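Local coordinates for isomerase/lactonizing enzyme (Agrobacterium tumefaciens, PDB 1RVK), which is of unknown function but belongs to the enolase superfamily, whose magnesium-dependent members abstract a proton alpha to a carboxylate, at residues A[191-194]-A[195-199]; A[94-97]-A[98-102]. One frame throughout, in Å; residues are numbered along the deposited sequence.

Contact 1 of 2, residues A[191-194]-A[195-199]; sequences AAVR and EAVGP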
loop_
_atom_site.group_PDB
_atom_site.type_symbol
_atom_site.label_atom_id
_atom_site.label_comp_id
_atom_site.label_asym_id
_atom_site.label_seq_id
_atom_site.Cartn_x
_atom_site.Cartn_y
_atom_site.Cartn_z
ATOM N N ALA A 191 11.122 -3.086 21.591
ATOM C CA ALA A 191 11.030 -3.600 22.952
ATOM C C ALA A 191 9.988 -2.829 23.754
ATOM O O ALA A 191 9.233 -3.415 24.531
ATOM C CB ALA A 191 12.387 -3.508 23.636
ATOM N N ALA A 192 9.965 -1.512 23.576
ATOM C CA ALA A 192 9.009 -0.661 24.277
ATOM C C ALA A 192 7.579 -1.037 23.903
ATOM O O ALA A 192 6.695 -1.088 24.762
ATOM C CB ALA A 192 9.270 0.803 23.943
ATOM N N VAL A 193 7.347 -1.304 22.620
ATOM C CA VAL A 193 6.009 -1.677 22.174
ATOM C C VAL A 193 5.603 -3.045 22.721
ATOM O O VAL A 193 4.478 -3.221 23.188
ATOM C CB VAL A 193 5.912 -1.693 20.633
ATOM C CG1 VAL A 193 4.570 -2.284 20.201
ATOM C CG2 VAL A 193 6.049 -0.270 20.092
ATOM N N ARG A 194 6.514 -4.010 22.669
ATOM C CA ARG A 194 6.212 -5.343 23.176
ATOM C C ARG A 194 5.871 -5.266 24.661
ATOM O O ARG A 194 4.931 -5.907 25.127
ATOM C CB ARG A 194 7.404 -6.287 22.966
ATOM C CG ARG A 194 7.250 -7.637 23.667
ATOM C CD ARG A 194 5.983 -8.359 23.219
ATOM N NE ARG A 194 6.143 -8.982 21.910
ATOM C CZ ARG A 194 5.139 -9.318 21.107
ATOM N NH1 ARG A 194 3.881 -9.087 21.469
ATOM N NH2 ARG A 194 5.396 -9.889 19.938
ATOM N N GLU A 195 6.637 -4.473 25.402
ATOM C CA GLU A 195 6.407 -4.322 26.832
ATOM C C GLU A 195 5.040 -3.707 27.114
ATOM O O GLU A 195 4.360 -4.088 28.067
ATOM C CB GLU A 195 7.498 -3.441 27.446
ATOM C CG GLU A 195 7.346 -3.215 28.943
ATOM C CD GLU A 195 7.595 -4.472 29.754
ATOM O OE1 GLU A 195 6.922 -5.493 29.503
ATOM O OE2 GLU A 195 8.467 -4.439 30.647
ATOM N N ALA A 196 4.635 -2.762 26.271
ATOM C CA ALA A 196 3.361 -2.072 26.444
ATOM C C ALA A 196 2.105 -2.856 26.062
ATOM O O ALA A 196 1.065 -2.706 26.702
ATOM C CB ALA A 196 3.387 -0.754 25.679
ATOM N N VAL A 197 2.193 -3.691 25.033
ATOM C CA VAL A 197 1.022 -4.431 24.581
ATOM C C VAL A 197 0.916 -5.881 25.040
ATOM O O VAL A 197 -0.154 -6.485 24.945
ATOM C CB VAL A 197 0.922 -4.403 23.039
ATOM C CG1 VAL A 197 0.913 -2.964 22.553
ATOM C CG2 VAL A 197 2.079 -5.171 22.423
ATOM N N GLY A 198 2.014 -6.443 25.530
ATOM C CA GLY A 198 1.982 -7.822 25.976
ATOM C C GLY A 198 2.334 -8.787 24.859
ATOM O O GLY A 198 2.585 -8.363 23.732
ATOM N N PRO A 199 2.344 -10.098 25.137
ATOM C CA PRO A 199 2.673 -11.137 24.157
ATOM C C PRO A 199 1.562 -11.587 23.206
ATOM O O PRO A 199 1.825 -12.339 22.266
ATOM C CB PRO A 199 3.145 -12.281 25.043
ATOM C CG PRO A 199 2.193 -12.181 26.187
ATOM C CD PRO A 199 2.173 -10.688 26.478
HETATM O O HOH W 1 2.857 -11.959 19.249
#

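Contact 2 of 2, residues A[94-97]-A[98-102]; sequences AQLT and DRTLA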
loop_
_atom_site.group_PDB
_atom_site.type_symbol
_atom_site.label_atom_id
_atom_site.label_comp_id
_atom_site.label_asym_id
_atom_site.label_seq_id
_atom_site.Cartn_x
_atom_site.Cartn_y
_atom_site.Cartn_z
ATOM N N ALA A 94 11.640 5.610 -19.535
ATOM C CA ALA A 94 11.382 5.554 -18.097
ATOM C C ALA A 94 10.194 6.375 -17.602
ATOM O O ALA A 94 10.053 6.594 -16.394
ATOM C CB ALA A 94 12.641 5.955 -17.327
ATOM N N GLN A 95 9.326 6.811 -18.514
ATOM C CA GLN A 95 8.177 7.616 -18.111
ATOM C C GLN A 95 6.867 6.852 -17.892
ATOM O O GLN A 95 5.983 7.348 -17.202
ATOM C CB GLN A 95 7.965 8.758 -19.112
ATOM C CG GLN A 95 9.218 9.599 -19.337
ATOM C CD GLN A 95 9.873 10.053 -18.039
ATOM O OE1 GLN A 95 11.090 9.944 -17.873
ATOM N NE2 GLN A 95 9.072 10.568 -17.119
ATOM N N LEU A 96 6.723 5.664 -18.477
ATOM C CA LEU A 96 5.501 4.883 -18.261
ATOM C C LEU A 96 5.821 3.917 -17.123
ATOM O O LEU A 96 6.333 2.821 -17.342
ATOM C CB LEU A 96 5.100 4.111 -19.525
ATOM C CG LEU A 96 3.792 3.312 -19.411
ATOM C CD1 LEU A 96 2.638 4.257 -19.079
ATOM C CD2 LEU A 96 3.521 2.567 -20.707
ATOM N N THR A 97 5.507 4.348 -15.907
ATOM C CA THR A 97 5.803 3.590 -14.694
ATOM C C THR A 97 4.734 2.617 -14.219
ATOM O O THR A 97 3.592 2.651 -14.683
ATOM C CB THR A 97 6.080 4.555 -13.547
ATOM O OG1 THR A 97 4.867 5.246 -13.215
ATOM C CG2 THR A 97 7.136 5.575 -13.965
ATOM N N ASP A 98 5.114 1.746 -13.284
ATOM C CA ASP A 98 4.162 0.788 -12.728
ATOM C C ASP A 98 3.051 1.572 -12.040
ATOM O O ASP A 98 1.907 1.118 -11.974
ATOM C CB ASP A 98 4.828 -0.143 -11.703
ATOM C CG ASP A 98 5.847 -1.077 -12.327
ATOM O OD1 ASP A 98 5.788 -1.303 -13.555
ATOM O OD2 ASP A 98 6.702 -1.602 -11.578
ATOM N N ARG A 99 3.392 2.749 -11.522
ATOM C CA ARG A 99 2.405 3.592 -10.861
ATOM C C ARG A 99 1.327 4.026 -11.851
ATOM O O ARG A 99 0.148 4.076 -11.506
ATOM C CB ARG A 99 3.069 4.827 -10.235
ATOM C CG ARG A 99 3.819 4.544 -8.936
ATOM C CD ARG A 99 2.891 3.966 -7.871
ATOM N NE ARG A 99 1.930 4.941 -7.359
ATOM C CZ ARG A 99 2.225 5.905 -6.492
ATOM N NH1 ARG A 99 1.282 6.746 -6.084
ATOM N NH2 ARG A 99 3.458 6.027 -6.021
ATOM N N THR A 100 1.721 4.346 -13.081
ATOM C CA THR A 100 0.734 4.749 -14.085
ATOM C C THR A 100 -0.134 3.541 -14.449
ATOM O O THR A 100 -1.349 3.657 -14.601
ATOM C CB THR A 100 1.408 5.297 -15.365
ATOM O OG1 THR A 100 2.116 6.501 -15.053
ATOM C CG2 THR A 100 0.365 5.608 -16.431
ATOM N N LEU A 101 0.494 2.378 -14.587
ATOM C CA LEU A 101 -0.244 1.163 -14.906
ATOM C C LEU A 101 -1.280 0.868 -13.821
ATOM O O LEU A 101 -2.404 0.459 -14.113
ATOM C CB LEU A 101 0.719 -0.027 -15.015
ATOM C CG LEU A 101 1.437 -0.322 -16.336
ATOM C CD1 LEU A 101 0.460 -0.989 -17.274
ATOM C CD2 LEU A 101 2.015 0.947 -16.944
ATOM N N ALA A 102 -0.897 1.080 -12.565
ATOM C CA ALA A 102 -1.787 0.809 -11.440
ATOM C C ALA A 102 -3.056 1.651 -11.439
ATOM O O ALA A 102 -4.150 1.126 -11.226
ATOM C CB ALA A 102 -1.040 1.008 -10.122
HETATM O O HOH W 2 4.483 7.842 -13.812
#

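Contact 1 of 2, residues A[191-194]-A[195-199]
Ala191 to Val197 form the last turns of helix 183-197, and four consecutive i to i+4 bonds, the last donated by Gly198 N beyond it, bind one half to the other. The series starts with Glu195 N to Ala191 O at 2.9 Å and ends with Gly198 N to Arg194 O at 3.0 Å. Gly198 then leaves helical geometry with phi 90° and psi 180°, a backbone shape suited to glycine.

The Arg194 side chain reaches past this end. Its CG stands anti to the backbone N, and bends at chi2 and chi3 fold the rest over the exit. NH1 thereby reaches Gly198 O at 2.7 Å, in the carbonyl plane and on a lone pair, with the oxygen at the guanidinium edge and only 8° out of its plane. NH1 also bonds Ile201 O, while NE serves Leu226 O. On the inner side Val193 CG1 lies 4.4 Å from Val197 CG1, and both valines touch Leu203 of strand 202-206 and helix 150-163.

One guanidinium thus donates hydrogen bonds to the carbonyls of Gly198 at the exit, Ile201 before strand 202-206 and Leu226 beyond helix 213-224, which fixes its rotation and ties this barrel helix's C-terminus to the following turn.

Contact 2 of 2, residues A[94-97]-A[98-102]
Thr97 is the N-cap of helix 98-116, and its side chain turns back onto the first turn. With chi1 at 68°, OG1 sits between the backbone N and the carbonyl carbon, accepting Thr100 N at 3.3 Å (N-H...O angle 150°). Thr97 O meanwhile takes Leu101 N at 3.1 Å in the carbonyl plane, and more weakly Thr100 N. A water lies 2.7 Å from Thr97 OG1 and donates to Thr100 OG1 at 3.0 Å, joining the two hydroxyls, themselves 3.5 Å apart; Thr100 OG1 also bonds Ile56 O.

Leu96, immediately before the cap, extends its CG anti to the backbone N (chi1 -177°). Its side chain crosses those of Thr100 and Leu101 at about a right angle: CD1 meets Thr100 CG2 at 3.7 Å, and CG meets Leu101 CD2 at 3.9 Å. Phe65 and Trp88 from helices 59-70 and 78-89 also touch Leu96. Asp98 directs OD1 outside the turn, to Gln89 NE2 and Lys263 NZ.

Thr97 OG1 therefore supplies an acceptor to Thr100 N, which has no i-4 helical carbonyl, while Thr97 O starts the regular helical pattern. Leu96, paired with Leu101 in a hydrophobic staple, pins the entering loop against the helix.

Overall arrangement
The two contacts mark opposite kinds of helix end in different domains: contact 2 is the start of helix 98-116 in the N-terminal capping domain, contact 1 the finish of helix 183-197 in the TIM-barrel-like domain. Their centres are 40 Å apart, their nearest atoms about 27 Å, and they lie on opposite sides of the chain's centre. Contact 1 belongs to the unit strand 167-171, helix 183-197, strand 202-206; the last of these strands carries Asp206, which binds magnesium with Glu232 and Glu258. Contact 2 is linked to the barrel domain by the salt bridge from Asp98 to Lys263, and its Arg99 side chain lies about 13 Å from the metal.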